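Long-range contacts in adenylyl-sulfate kinase 1, chloroplastic (Arabidopsis thaliana, PDB 3UIE), which catalyses the ATP-dependent phosphorylation of adenosine 5'-phosphosulfate to 3'-phosphoadenylyl sulfate, the activated sulfate that plants need for glucosinolate production and reproduction: residues E13-R17 and F93-G97; C26-G32 and D123-M129; A44-L49 and A185-V189; L55-G61 and I98-L104. One frame throughout, in Å; residues are numbered along the deposited sequence.

Interaction 1. Residues E13-R17 and F93-G97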
loop_
_atom_site.group_PDB
_atom_site.type_symbol
_atom_site.label_atom_id
_atom_site.label_comp_id
_atom_site.label_asym_id
_atom_site.label_seq_id
_atom_site.Cartn_x
_atom_site.Cartn_y
_atom_site.Cartn_z
ATOM N N GLU A 13 3.095 -17.029 -3.296
ATOM C CA GLU A 13 2.160 -16.866 -2.174
ATOM C C GLU A 13 2.730 -16.017 -1.044
ATOM O O GLU A 13 3.926 -15.756 -0.991
ATOM C CB GLU A 13 1.787 -18.237 -1.607
ATOM C CG GLU A 13 1.040 -19.151 -2.561
ATOM C CD GLU A 13 0.659 -20.474 -1.920
ATOM O OE1 GLU A 13 0.492 -20.516 -0.685
ATOM O OE2 GLU A 13 0.529 -21.477 -2.654
ATOM N N LYS A 14 1.868 -15.608 -0.118
ATOM C CA LYS A 14 2.324 -14.891 1.066
ATOM C C LYS A 14 3.400 -15.679 1.807
ATOM O O LYS A 14 4.395 -15.099 2.255
ATOM C CB LYS A 14 1.150 -14.590 1.994
ATOM C CG LYS A 14 1.508 -13.843 3.270
ATOM C CD LYS A 14 0.214 -13.571 4.032
ATOM C CE LYS A 14 0.457 -13.247 5.492
ATOM N NZ LYS A 14 -0.684 -13.723 6.322
ATOM N N VAL A 15 3.223 -16.997 1.919
ATOM C CA VAL A 15 4.204 -17.819 2.630
ATOM C C VAL A 15 5.549 -17.857 1.927
ATOM O O VAL A 15 6.579 -18.037 2.578
ATOM C CB VAL A 15 3.723 -19.260 2.897
ATOM C CG1 VAL A 15 2.702 -19.274 4.027
ATOM C CG2 VAL A 15 3.154 -19.889 1.623
ATOM N N ASP A 16 5.547 -17.693 0.602
ATOM C CA ASP A 16 6.806 -17.621 -0.129
ATOM C C ASP A 16 7.526 -16.313 0.189
ATOM O O ASP A 16 8.740 -16.293 0.398
ATOM C CB ASP A 16 6.584 -17.767 -1.649
ATOM C CG ASP A 16 5.962 -19.097 -2.015
ATOM O OD1 ASP A 16 6.492 -20.143 -1.581
ATOM O OD2 ASP A 16 4.930 -19.091 -2.710
ATOM N N ARG A 17 6.786 -15.209 0.230
ATOM C CA ARG A 17 7.399 -13.933 0.579
ATOM C C ARG A 17 7.902 -13.966 2.032
ATOM O O ARG A 17 8.947 -13.400 2.358
ATOM C CB ARG A 17 6.408 -12.781 0.361
ATOM C CG ARG A 17 6.081 -12.536 -1.127
ATOM C CD ARG A 17 5.102 -11.376 -1.320
ATOM N NE ARG A 17 3.730 -11.697 -0.919
ATOM C CZ ARG A 17 2.841 -12.248 -1.743
ATOM N NH1 ARG A 17 3.209 -12.538 -2.983
ATOM N NH2 ARG A 17 1.598 -12.520 -1.337
ATOM N N PHE A 93 0.240 -4.608 2.587
ATOM C CA PHE A 93 1.604 -4.741 3.095
ATOM C C PHE A 93 1.825 -6.036 3.871
ATOM O O PHE A 93 2.871 -6.683 3.742
ATOM C CB PHE A 93 2.004 -3.541 3.956
ATOM C CG PHE A 93 2.563 -2.394 3.155
ATOM C CD1 PHE A 93 3.916 -2.326 2.871
ATOM C CD2 PHE A 93 1.735 -1.400 2.671
ATOM C CE1 PHE A 93 4.438 -1.275 2.130
ATOM C CE2 PHE A 93 2.254 -0.336 1.932
ATOM C CZ PHE A 93 3.609 -0.278 1.666
ATOM N N ALA A 94 0.859 -6.387 4.711
ATOM C CA ALA A 94 0.918 -7.650 5.435
ATOM C C ALA A 94 0.965 -8.820 4.455
ATOM O O ALA A 94 1.684 -9.800 4.671
ATOM C CB ALA A 94 -0.309 -7.777 6.377
ATOM N N ASP A 95 0.196 -8.725 3.371
ATOM C CA ASP A 95 0.156 -9.804 2.395
ATOM C C ASP A 95 1.505 -9.906 1.660
ATOM O O ASP A 95 1.915 -10.991 1.240
ATOM C CB ASP A 95 -1.016 -9.611 1.418
ATOM C CG ASP A 95 -1.201 -10.791 0.485
ATOM O OD1 ASP A 95 -1.183 -11.938 0.975
ATOM O OD2 ASP A 95 -1.371 -10.565 -0.732
ATOM N N ALA A 96 2.213 -8.786 1.572
ATOM C CA ALA A 96 3.547 -8.749 0.967
ATOM C C ALA A 96 4.612 -9.295 1.908
ATOM O O ALA A 96 5.782 -9.383 1.526
ATOM C CB ALA A 96 3.893 -7.333 0.570
ATOM N N GLY A 97 4.217 -9.610 3.143
ATOM C CA GLY A 97 5.113 -10.181 4.139
ATOM C C GLY A 97 5.741 -9.156 5.076
ATOM O O GLY A 97 6.613 -9.485 5.877
#
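Arg-17, in helix 14-21, reaches across to the backbone carbonyl of Asp-95 near the end of helix 76-95 and holds it from the side through NE and NH2, both directed to the one oxygen. Arg-17 NE lies 2.9 Å and Arg-17 NH2 3.0 Å from Asp-95 O, which sits at the guanidinium edge, in its plane. Both bonds are bent, as two donors sharing one acceptor would suggest; NE is tilted modestly from the carbonyl plane, whereas NH2 stands 45° above it. A turn at chi3 (-73°) directs the guanidinium to this site and brings one of its faces under Glu-13 O, 3.7 Å above the plane. NH1 has a weak hydrogen bond to Val-12 O. The carboxylate of Asp-95 adds only a long salt bridge, Arg-17 NH2 to Asp-95 OD2, 3.6 Å, with the two planes 73° apart; OD2 is satisfied by the hydroxyl of Tyr-57 of the second subunit. Lys-14 contributes its aliphatic part, Lys-14 CG lying 3.5 Å from Asp-95 O, while NZ goes on to a weak, long ion pair with Asp-123. Past Asp-95, Gly-97 closes the helix as a Schellman motif, its N bonded to Ala-94 O. Ala-96 O, 3.5 Å from Arg-17 CD, is buried and has no polar partner in the model. A cationic group thus meets a carbonyl at the C-terminal end of a helix, where the helix dipole would probably strengthen the attraction.

Interaction 2. Residues C26-G32 and D123-M129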
loop_
_atom_site.group_PDB
_atom_site.type_symbol
_atom_site.label_atom_id
_atom_site.label_comp_id
_atom_site.label_asym_id
_atom_site.label_seq_id
_atom_site.Cartn_x
_atom_site.Cartn_y
_atom_site.Cartn_z
ATOM N N CYS A 26 2.152 -8.686 8.932
ATOM C CA CYS A 26 1.133 -8.401 9.932
ATOM C C CYS A 26 0.874 -6.913 9.955
ATOM O O CYS A 26 1.587 -6.149 9.309
ATOM C CB CYS A 26 1.560 -8.905 11.319
ATOM S SG CYS A 26 3.175 -8.287 11.890
ATOM N N VAL A 27 -0.159 -6.508 10.683
ATOM C CA VAL A 27 -0.468 -5.095 10.846
ATOM C C VAL A 27 -0.376 -4.749 12.325
ATOM O O VAL A 27 -1.048 -5.375 13.137
ATOM C CB VAL A 27 -1.900 -4.797 10.382
ATOM C CG1 VAL A 27 -2.228 -3.329 10.626
ATOM C CG2 VAL A 27 -2.071 -5.177 8.894
ATOM N N ILE A 28 0.462 -3.768 12.665
ATOM C CA ILE A 28 0.545 -3.254 14.031
ATOM C C ILE A 28 -0.207 -1.938 14.008
ATOM O O ILE A 28 0.276 -0.950 13.474
ATOM C CB ILE A 28 2.001 -3.006 14.478
ATOM C CG1 ILE A 28 2.896 -4.214 14.186
ATOM C CG2 ILE A 28 2.069 -2.632 15.959
ATOM C CD1 ILE A 28 2.361 -5.535 14.631
ATOM N N TRP A 29 -1.411 -1.939 14.563
ATOM C CA TRP A 29 -2.290 -0.782 14.468
ATOM C C TRP A 29 -2.167 0.072 15.727
ATOM O O TRP A 29 -2.690 -0.299 16.789
ATOM C CB TRP A 29 -3.756 -1.225 14.230
ATOM C CG TRP A 29 -4.617 -0.054 13.910
ATOM C CD1 TRP A 29 -5.124 0.861 14.799
ATOM C CD2 TRP A 29 -4.992 0.400 12.607
ATOM N NE1 TRP A 29 -5.819 1.840 14.124
ATOM C CE2 TRP A 29 -5.751 1.583 12.786
ATOM C CE3 TRP A 29 -4.786 -0.090 11.311
ATOM C CZ2 TRP A 29 -6.295 2.280 11.708
ATOM C CZ3 TRP A 29 -5.326 0.613 10.247
ATOM C CH2 TRP A 29 -6.071 1.784 10.454
ATOM N N VAL A 30 -1.469 1.203 15.613
ATOM C CA VAL A 30 -1.227 2.086 16.763
ATOM C C VAL A 30 -2.221 3.248 16.789
ATOM O O VAL A 30 -2.215 4.108 15.891
ATOM C CB VAL A 30 0.215 2.655 16.740
ATOM C CG1 VAL A 30 0.508 3.418 18.034
ATOM C CG2 VAL A 30 1.221 1.542 16.549
ATOM N N THR A 31 -3.071 3.260 17.812
ATOM C CA THR A 31 -4.127 4.259 17.947
ATOM C C THR A 31 -3.996 5.063 19.255
ATOM O O THR A 31 -3.443 4.592 20.242
ATOM C CB THR A 31 -5.519 3.583 17.860
ATOM O OG1 THR A 31 -6.550 4.562 18.019
ATOM C CG2 THR A 31 -5.670 2.515 18.954
ATOM N N GLY A 32 -4.476 6.300 19.249
ATOM C CA GLY A 32 -4.430 7.105 20.457
ATOM C C GLY A 32 -4.634 8.561 20.114
ATOM O O GLY A 32 -4.561 8.944 18.944
ATOM N N ASP A 123 -3.329 -11.619 12.764
ATOM C CA ASP A 123 -2.509 -10.750 11.907
ATOM C C ASP A 123 -2.688 -9.257 12.193
ATOM O O ASP A 123 -2.036 -8.432 11.565
ATOM C CB ASP A 123 -2.787 -11.005 10.420
ATOM C CG ASP A 123 -2.271 -12.351 9.944
ATOM O OD1 ASP A 123 -1.540 -13.026 10.700
ATOM O OD2 ASP A 123 -2.602 -12.722 8.802
ATOM N N PHE A 124 -3.578 -8.918 13.123
ATOM C CA PHE A 124 -3.858 -7.525 13.446
ATOM C C PHE A 124 -3.596 -7.301 14.927
ATOM O O PHE A 124 -4.272 -7.873 15.778
ATOM C CB PHE A 124 -5.309 -7.202 13.103
ATOM C CG PHE A 124 -5.677 -5.755 13.263
ATOM C CD1 PHE A 124 -5.574 -4.893 12.188
ATOM C CD2 PHE A 124 -6.163 -5.266 14.474
ATOM C CE1 PHE A 124 -5.932 -3.571 12.298
ATOM C CE2 PHE A 124 -6.527 -3.936 14.593
ATOM C CZ PHE A 124 -6.407 -3.087 13.487
ATOM N N VAL A 125 -2.591 -6.490 15.231
ATOM C CA VAL A 125 -2.186 -6.247 16.605
ATOM C C VAL A 125 -2.523 -4.818 16.959
ATOM O O VAL A 125 -1.833 -3.892 16.537
ATOM C CB VAL A 125 -0.679 -6.463 16.784
ATOM C CG1 VAL A 125 -0.277 -6.269 18.262
ATOM C CG2 VAL A 125 -0.288 -7.857 16.271
ATOM N N GLU A 126 -3.587 -4.637 17.736
ATOM C CA GLU A 126 -4.034 -3.295 18.091
ATOM C C GLU A 126 -3.251 -2.794 19.296
ATOM O O GLU A 126 -3.257 -3.417 20.354
ATOM C CB GLU A 126 -5.534 -3.315 18.381
ATOM C CG GLU A 126 -6.187 -1.952 18.492
ATOM C CD GLU A 126 -7.699 -2.054 18.555
ATOM O OE1 GLU A 126 -8.203 -3.168 18.805
ATOM O OE2 GLU A 126 -8.382 -1.025 18.342
ATOM N N VAL A 127 -2.592 -1.657 19.127
ATOM C CA VAL A 127 -1.716 -1.095 20.142
ATOM C C VAL A 127 -2.279 0.250 20.597
ATOM O O VAL A 127 -2.403 1.165 19.792
ATOM C CB VAL A 127 -0.283 -0.907 19.580
ATOM C CG1 VAL A 127 0.619 -0.242 20.603
ATOM C CG2 VAL A 127 0.286 -2.255 19.141
ATOM N N PHE A 128 -2.664 0.347 21.874
ATOM C CA PHE A 128 -3.294 1.558 22.393
ATOM C C PHE A 128 -2.259 2.391 23.132
ATOM O O PHE A 128 -1.654 1.925 24.102
ATOM C CB PHE A 128 -4.441 1.178 23.357
ATOM C CG PHE A 128 -5.174 2.356 23.963
ATOM C CD1 PHE A 128 -5.333 3.548 23.271
ATOM C CD2 PHE A 128 -5.710 2.258 25.243
ATOM C CE1 PHE A 128 -6.016 4.614 23.841
ATOM C CE2 PHE A 128 -6.385 3.326 25.820
ATOM C CZ PHE A 128 -6.538 4.511 25.117
ATOM N N MET A 129 -2.056 3.628 22.678
ATOM C CA MET A 129 -1.253 4.579 23.429
ATOM C C MET A 129 -2.132 5.184 24.528
ATOM O O MET A 129 -2.812 6.196 24.325
ATOM C CB MET A 129 -0.698 5.671 22.519
ATOM C CG MET A 129 0.126 5.139 21.320
ATOM S SD MET A 129 1.392 3.929 21.794
ATOM C CE MET A 129 2.550 4.986 22.665
#
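Strands 26-31 and 124-129 run parallel as neighbours at the heart of the P-loop kinase fold, joined by six backbone hydrogen bonds. At the start Cys-26 CB lies 3.6 Å from Asp-123 O, the oxygen to which Val-27 N donates at 2.8 Å, and the side chain of Val-27 sends CG1 against Phe-124 CD1. Ile-28 emerges on the opposite face, alongside Val-125 and pointing the same way, with Ile-28 CG2 3.7 Å from Val-127 CG2. Trp-29 returns to the face of Phe-124. Trp-29 CB is 3.3 Å from Phe-124 CZ, and the five-membered ring of Trp-29 is inclined 27° to the Phe-124 ring and offset from it, with little face-to-face overlap. Trp-29 chi1 of -171° carries the indole up from the sheet, where NE1 donates to the hydroxyl of Ser-106, the probable phosphoserine intermediate. An alanine in place of Phe-124 is likely to open a gap beside Val-27 and deprive the base of the Trp-29 side chain of its support. Val-30 then lies beside Val-127, and Val-30 CG1 is 3.7 Å from Met-129 CG. Thr-31 OG1 is hydrogen-bonded to Ile-105 O and Tyr-163 OH, while Thr-31 CG2 lies 3.6 Å from Val-127 O. Thr-31 O accepts from Met-129 N and also meets the edge of the Phe-128 ring, 3.7 Å from Phe-128 CD1. Gly-32 opens the ATP-binding P-loop; a CB there would come within 3.0 Å of Met-129 CB.

Interaction 3. Residues A44-L49 and A185-V189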
loop_
_atom_site.group_PDB
_atom_site.type_symbol
_atom_site.label_atom_id
_atom_site.label_comp_id
_atom_site.label_asym_id
_atom_site.label_seq_id
_atom_site.Cartn_x
_atom_site.Cartn_y
_atom_site.Cartn_z
ATOM N N ALA A 44 10.524 4.093 16.942
ATOM C CA ALA A 44 11.358 3.277 17.824
ATOM C C ALA A 44 11.231 1.798 17.454
ATOM O O ALA A 44 12.228 1.080 17.386
ATOM C CB ALA A 44 10.989 3.501 19.304
ATOM N N LEU A 45 10.001 1.356 17.209
ATOM C CA LEU A 45 9.736 -0.026 16.829
ATOM C C LEU A 45 10.421 -0.389 15.508
ATOM O O LEU A 45 11.080 -1.424 15.393
ATOM C CB LEU A 45 8.220 -0.256 16.739
ATOM C CG LEU A 45 7.680 -1.612 16.310
ATOM C CD1 LEU A 45 8.220 -2.728 17.212
ATOM C CD2 LEU A 45 6.152 -1.583 16.353
ATOM N N ASN A 46 10.272 0.477 14.513
ATOM C CA ASN A 46 10.867 0.257 13.201
ATOM C C ASN A 46 12.384 0.157 13.334
ATOM O O ASN A 46 13.009 -0.731 12.768
ATOM C CB ASN A 46 10.485 1.423 12.298
ATOM C CG ASN A 46 10.870 1.207 10.834
ATOM O OD1 ASN A 46 11.251 0.118 10.427
ATOM N ND2 ASN A 46 10.756 2.258 10.052
ATOM N N GLN A 47 12.971 1.052 14.117
ATOM C CA GLN A 47 14.415 1.049 14.285
ATOM C C GLN A 47 14.888 -0.274 14.885
ATOM O O GLN A 47 15.879 -0.854 14.448
ATOM C CB GLN A 47 14.831 2.203 15.194
ATOM C CG GLN A 47 16.271 2.136 15.619
ATOM C CD GLN A 47 17.209 2.643 14.549
ATOM O OE1 GLN A 47 16.778 3.037 13.463
ATOM N NE2 GLN A 47 18.503 2.643 14.851
ATOM N N MET A 48 14.162 -0.735 15.899
ATOM C CA MET A 48 14.529 -1.939 16.639
ATOM C C MET A 48 14.362 -3.181 15.757
ATOM O O MET A 48 15.213 -4.077 15.755
ATOM C CB MET A 48 13.653 -2.039 17.894
ATOM C CG MET A 48 13.995 -3.160 18.847
ATOM S SD MET A 48 13.041 -2.950 20.391
ATOM C CE MET A 48 13.664 -1.372 20.933
ATOM N N LEU A 49 13.276 -3.232 14.993
ATOM C CA LEU A 49 13.034 -4.383 14.131
ATOM C C LEU A 49 14.031 -4.415 12.978
ATOM O O LEU A 49 14.542 -5.469 12.614
ATOM C CB LEU A 49 11.605 -4.362 13.590
ATOM C CG LEU A 49 10.559 -4.719 14.646
ATOM C CD1 LEU A 49 9.162 -4.390 14.141
ATOM C CD2 LEU A 49 10.673 -6.187 15.052
ATOM N N ALA A 185 8.895 0.050 22.694
ATOM C CA ALA A 185 9.162 -0.757 21.512
ATOM C C ALA A 185 9.652 -2.141 21.920
ATOM O O ALA A 185 9.324 -3.134 21.272
ATOM C CB ALA A 185 10.177 -0.052 20.575
ATOM N N GLU A 186 10.419 -2.220 23.001
ATOM C CA GLU A 186 10.908 -3.518 23.456
ATOM C C GLU A 186 9.732 -4.424 23.814
ATOM O O GLU A 186 9.759 -5.613 23.516
ATOM C CB GLU A 186 11.853 -3.394 24.649
ATOM C CG GLU A 186 13.238 -2.890 24.283
ATOM C CD GLU A 186 14.080 -2.570 25.513
ATOM O OE1 GLU A 186 13.687 -2.960 26.634
ATOM O OE2 GLU A 186 15.128 -1.918 25.363
ATOM N N LYS A 187 8.705 -3.851 24.439
ATOM C CA LYS A 187 7.531 -4.624 24.841
ATOM C C LYS A 187 6.780 -5.136 23.608
ATOM O O LYS A 187 6.333 -6.283 23.579
ATOM C CB LYS A 187 6.598 -3.792 25.729
ATOM C CG LYS A 187 7.205 -3.380 27.053
ATOM C CD LYS A 187 6.213 -2.567 27.878
ATOM C CE LYS A 187 6.772 -2.239 29.256
ATOM N NZ LYS A 187 6.944 -3.480 30.068
ATOM N N VAL A 188 6.645 -4.290 22.585
ATOM C CA VAL A 188 6.026 -4.708 21.337
ATOM C C VAL A 188 6.869 -5.769 20.644
ATOM O O VAL A 188 6.340 -6.752 20.162
ATOM C CB VAL A 188 5.747 -3.516 20.389
ATOM C CG1 VAL A 188 5.135 -4.003 19.089
ATOM C CG2 VAL A 188 4.812 -2.531 21.091
ATOM N N VAL A 189 8.182 -5.590 20.612
ATOM C CA VAL A 189 9.019 -6.556 19.901
ATOM C C VAL A 189 8.970 -7.907 20.610
ATOM O O VAL A 189 8.864 -8.954 19.974
ATOM C CB VAL A 189 10.483 -6.074 19.785
ATOM C CG1 VAL A 189 11.404 -7.236 19.405
ATOM C CG2 VAL A 189 10.590 -4.956 18.743
#
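Ala-185 packs its methyl group straight onto the backbone of helix 38-51, Ala-185 CB lying 3.7 Å from Leu-45 N. The backbones are nearest here, the CA atoms of Leu-45 and Ala-185 being 4.8 Å apart, consistent with the small side chain; Ala-44 CB completes the methyl-to-methyl contact at 3.9 Å from Ala-185 CB. The segment axes come within 9.2 Å and cross at -57°.

The branched side chains form the second group. Val-189 places CG2 against three partners: Leu-45 CD1 at 3.6 Å, Met-48 SD at 3.6 Å and Leu-49 CD2 at 3.9 Å. The side chains of Leu-49 and Val-189 pass antiparallel. Val-188 meets Leu-45 at about a right angle, its CG1 branch touching both leucine methyls.

Met-48 supplies the thioether contacts. Its chain runs extended as far as SD, then bends at chi3 (-61°), which brings Met-48 CE against both Ala-185 CB and Glu-186 CG, each 3.7 Å away. The side chain of Glu-186 takes part through this methylene, at the exposed margin. The helices share no hydrogen bond here, so shape and apolar burial hold them.

Helix 181-195 is thereby laid against the helix that follows the P-loop. Val-188 also packs on Ile-171 and Leu-173 of strand 171-173, while Leu-49 rests on Cys-56 of strand 56-60; Asn-46 and Gln-47 meet Val-12 of the second subunit.

Interaction 4. Residues L55-G61 and I98-L104. With ADX (adenosine-5'-phosphosulfate), chain D.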
loop_
_atom_site.group_PDB
_atom_site.type_symbol
_atom_site.label_atom_id
_atom_site.label_comp_id
_atom_site.label_asym_id
_atom_site.label_seq_id
_atom_site.Cartn_x
_atom_site.Cartn_y
_atom_site.Cartn_z
ATOM N N LEU A 55 11.855 -6.427 8.147
ATOM C CA LEU A 55 11.409 -5.344 7.281
ATOM C C LEU A 55 10.050 -4.834 7.715
ATOM O O LEU A 55 9.064 -5.586 7.705
ATOM C CB LEU A 55 11.339 -5.820 5.830
ATOM C CG LEU A 55 10.914 -4.786 4.787
ATOM C CD1 LEU A 55 11.845 -3.587 4.813
ATOM C CD2 LEU A 55 10.885 -5.427 3.392
ATOM N N CYS A 56 10.009 -3.560 8.104
ATOM C CA CYS A 56 8.785 -2.887 8.546
ATOM C C CYS A 56 8.508 -1.708 7.636
ATOM O O CYS A 56 9.410 -1.206 6.979
ATOM C CB CYS A 56 8.936 -2.332 9.965
ATOM S SG CYS A 56 9.256 -3.552 11.204
ATOM N N TYR A 57 7.270 -1.247 7.620
ATOM C CA TYR A 57 6.958 -0.013 6.908
ATOM C C TYR A 57 5.863 0.720 7.675
ATOM O O TYR A 57 4.855 0.122 8.020
ATOM C CB TYR A 57 6.510 -0.291 5.475
ATOM C CG TYR A 57 6.505 0.997 4.692
ATOM C CD1 TYR A 57 7.701 1.588 4.287
ATOM C CD2 TYR A 57 5.315 1.653 4.413
ATOM C CE1 TYR A 57 7.700 2.799 3.595
ATOM C CE2 TYR A 57 5.302 2.853 3.737
ATOM C CZ TYR A 57 6.493 3.417 3.323
ATOM O OH TYR A 57 6.467 4.613 2.650
ATOM N N ILE A 58 6.051 2.018 7.909
ATOM C CA ILE A 58 5.111 2.806 8.699
ATOM C C ILE A 58 4.130 3.565 7.818
ATOM O O ILE A 58 4.538 4.319 6.940
ATOM C CB ILE A 58 5.860 3.834 9.584
ATOM C CG1 ILE A 58 6.787 3.119 10.567
ATOM C CG2 ILE A 58 4.873 4.726 10.362
ATOM C CD1 ILE A 58 7.699 4.070 11.350
ATOM N N LEU A 59 2.840 3.343 8.044
ATOM C CA LEU A 59 1.798 4.164 7.452
ATOM C C LEU A 59 1.327 5.166 8.495
ATOM O O LEU A 59 0.502 4.844 9.347
ATOM C CB LEU A 59 0.610 3.299 7.013
ATOM C CG LEU A 59 0.902 2.209 5.987
ATOM C CD1 LEU A 59 -0.360 1.392 5.683
ATOM C CD2 LEU A 59 1.485 2.835 4.715
ATOM N N ASP A 60 1.835 6.387 8.417
ATOM C CA ASP A 60 1.484 7.403 9.398
ATOM C C ASP A 60 0.373 8.302 8.880
ATOM O O ASP A 60 0.410 8.775 7.733
ATOM C CB ASP A 60 2.712 8.228 9.754
ATOM C CG ASP A 60 2.443 9.195 10.892
ATOM O OD1 ASP A 60 2.504 8.756 12.055
ATOM O OD2 ASP A 60 2.160 10.373 10.616
ATOM N N GLY A 61 -0.627 8.528 9.721
ATOM C CA GLY A 61 -1.783 9.307 9.324
ATOM C C GLY A 61 -1.411 10.614 8.664
ATOM O O GLY A 61 -1.939 10.959 7.613
ATOM N N ILE A 98 5.306 -7.905 4.956
ATOM C CA ILE A 98 5.877 -6.783 5.695
ATOM C C ILE A 98 5.198 -6.634 7.056
ATOM O O ILE A 98 4.010 -6.895 7.177
ATOM C CB ILE A 98 5.634 -5.472 4.908
ATOM C CG1 ILE A 98 6.216 -5.575 3.496
ATOM C CG2 ILE A 98 6.186 -4.280 5.658
ATOM C CD1 ILE A 98 7.686 -5.754 3.476
ATOM N N ILE A 99 5.960 -6.217 8.068
ATOM C CA ILE A 99 5.392 -5.806 9.348
ATOM C C ILE A 99 4.963 -4.363 9.171
ATOM O O ILE A 99 5.787 -3.446 9.164
ATOM C CB ILE A 99 6.417 -5.943 10.487
ATOM C CG1 ILE A 99 6.806 -7.420 10.643
ATOM C CG2 ILE A 99 5.846 -5.389 11.825
ATOM C CD1 ILE A 99 8.112 -7.664 11.387
ATOM N N CYS A 100 3.665 -4.169 8.982
ATOM C CA CYS A 100 3.144 -2.845 8.664
ATOM C C CYS A 100 2.671 -2.141 9.925
ATOM O O CYS A 100 1.782 -2.641 10.613
ATOM C CB CYS A 100 1.978 -2.971 7.668
ATOM S SG CYS A 100 1.362 -1.378 7.092
ATOM N N ILE A 101 3.272 -0.990 10.233
ATOM C CA ILE A 101 2.917 -0.247 11.432
ATOM C C ILE A 101 2.046 0.937 11.041
ATOM O O ILE A 101 2.504 1.836 10.349
ATOM C CB ILE A 101 4.175 0.283 12.134
ATOM C CG1 ILE A 101 5.134 -0.877 12.442
ATOM C CG2 ILE A 101 3.789 1.068 13.417
ATOM C CD1 ILE A 101 6.550 -0.415 12.766
ATOM N N ALA A 102 0.780 0.914 11.446
ATOM C CA ALA A 102 -0.116 2.013 11.122
ATOM C C ALA A 102 -0.246 2.915 12.330
ATOM O O ALA A 102 -0.585 2.462 13.416
ATOM C CB ALA A 102 -1.484 1.482 10.686
ATOM N N SER A 103 0.043 4.194 12.149
ATOM C CA SER A 103 0.034 5.154 13.255
ATOM C C SER A 103 -0.922 6.297 12.942
ATOM O O SER A 103 -0.528 7.261 12.306
ATOM C CB SER A 103 1.453 5.693 13.478
ATOM O OG SER A 103 1.488 6.791 14.386
ATOM N N LEU A 104 -2.175 6.161 13.355
ATOM C CA LEU A 104 -3.232 7.112 13.033
ATOM C C LEU A 104 -4.035 7.296 14.301
ATOM O O LEU A 104 -4.184 6.347 15.071
ATOM C CB LEU A 104 -4.179 6.495 12.007
ATOM C CG LEU A 104 -4.151 6.645 10.496
ATOM C CD1 LEU A 104 -2.950 5.944 9.885
ATOM C CD2 LEU A 104 -5.444 6.053 9.955
HETATM S SB ADX D . -7.616 10.305 11.908
HETATM O O1B ADX D . -8.215 10.474 10.614
HETATM O O2B ADX D . -8.627 10.623 12.943
HETATM O O3B ADX D . -7.164 8.916 12.121
HETATM P PA ADX D . -5.005 11.148 11.468
HETATM O O1A ADX D . -5.073 10.632 10.054
HETATM O O2A ADX D . -4.046 10.338 12.326
HETATM O O3A ADX D . -6.465 11.261 12.101
HETATM O "O5'" ADX D . -4.503 12.640 11.385
HETATM C "C5'" ADX D . -4.092 13.294 12.548
HETATM C "C4'" ADX D . -3.181 14.392 12.360
HETATM O "O4'" ADX D . -3.841 15.431 11.644
HETATM C "C3'" ADX D . -2.802 14.936 13.690
HETATM O "O3'" ADX D . -1.414 14.897 13.805
HETATM C "C2'" ADX D . -3.163 16.293 13.684
HETATM O "O2'" ADX D . -1.965 16.995 13.676
HETATM C "C1'" ADX D . -3.843 16.598 12.407
HETATM N N9 ADX D . -5.150 17.165 12.607
HETATM C C8 ADX D . -5.656 18.239 11.957
HETATM N N7 ADX D . -6.929 18.424 12.348
HETATM C C5 ADX D . -7.232 17.465 13.249
HETATM C C6 ADX D . -8.384 17.151 13.997
HETATM N N6 ADX D . -9.566 17.939 13.849
HETATM N N1 ADX D . -8.367 16.099 14.853
HETATM C C2 ADX D . -7.260 15.350 14.986
HETATM N N3 ADX D . -6.138 15.624 14.280
HETATM C C4 ADX D . -6.098 16.659 13.413
#
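The parallel pair of strands 56-60 and 99-103 forms one side of the P-loop kinase sheet, Cys-56 facing Ile-99 at one end and Gly-61 meeting Leu-104 beside bound adenosine-5'-phosphosulfate at the other. Helix 76-95 lies between them in sequence, making a beta-alpha-beta crossover. Six backbone hydrogen bonds zip the pair, the first from Ile-99 N to Leu-55 O (3.2 Å), the last from Gly-61 N to Ser-103 O (2.9 Å); Tyr-57 and Leu-59 each use both N and O. At the start Leu-55 CD2 presses on Ile-98 CD1 at 3.2 Å, tighter than usual. Further along, Leu-59 lays CD1 against Cys-100 SG at 3.6 Å, while Ile-58 and Ile-101 cross on the reverse face. Asp-60, an N-cap, accepts a hydrogen bond from Ser-39 OG of the ATP site. Leu-104 has chi1 at -95°, off a staggered position, which swings CD1 to 3.5 Å from Gly-61 N. Leu-104 CA lies 3.4 Å from O2A of the ligand and Leu-104 CD2 4.0 Å from its O3B. A CB on Gly-61 would clash with O2A. Swapping Leu-104 for an alanine would probably leave Gly-61 without its apolar neighbour and open a gap beside O3B. The amides of Ile-105 and Ser-106, just beyond, donate to the ligand. Strand 99-103 bonds onward to strand 26-31; Leu-59 and Cys-100 pack under helix 76-95 through Val-89 and Phe-93, and Ser-103 meets Lys-38 and Ser-39 of helix 38-51 on the other face.

How the interactions relate
Interactions 2 and 4 are the buried centre: strands 26-31 and 99-103 are neighbours, so the two contacts form a continuous four-strand run of backbone bonds whose ends reach the ATP and APS sites. Interaction 3 sits against one face of that sheet; Leu-45 touches Ile-28 of interaction 2 and Ile-101 of interaction 4, and its chemistry is apolar throughout. Interaction 1 lies farthest out; its centre is about 20 Å from the chain's centre, and a charged side chain there binds a backbone carbonyl. It shares helix 76-95 with the crossover into interaction 4, where Phe-93 packs on Tyr-57. Interactions 1, 3 and 4 all touch the second subunit, whereas interaction 2 does not.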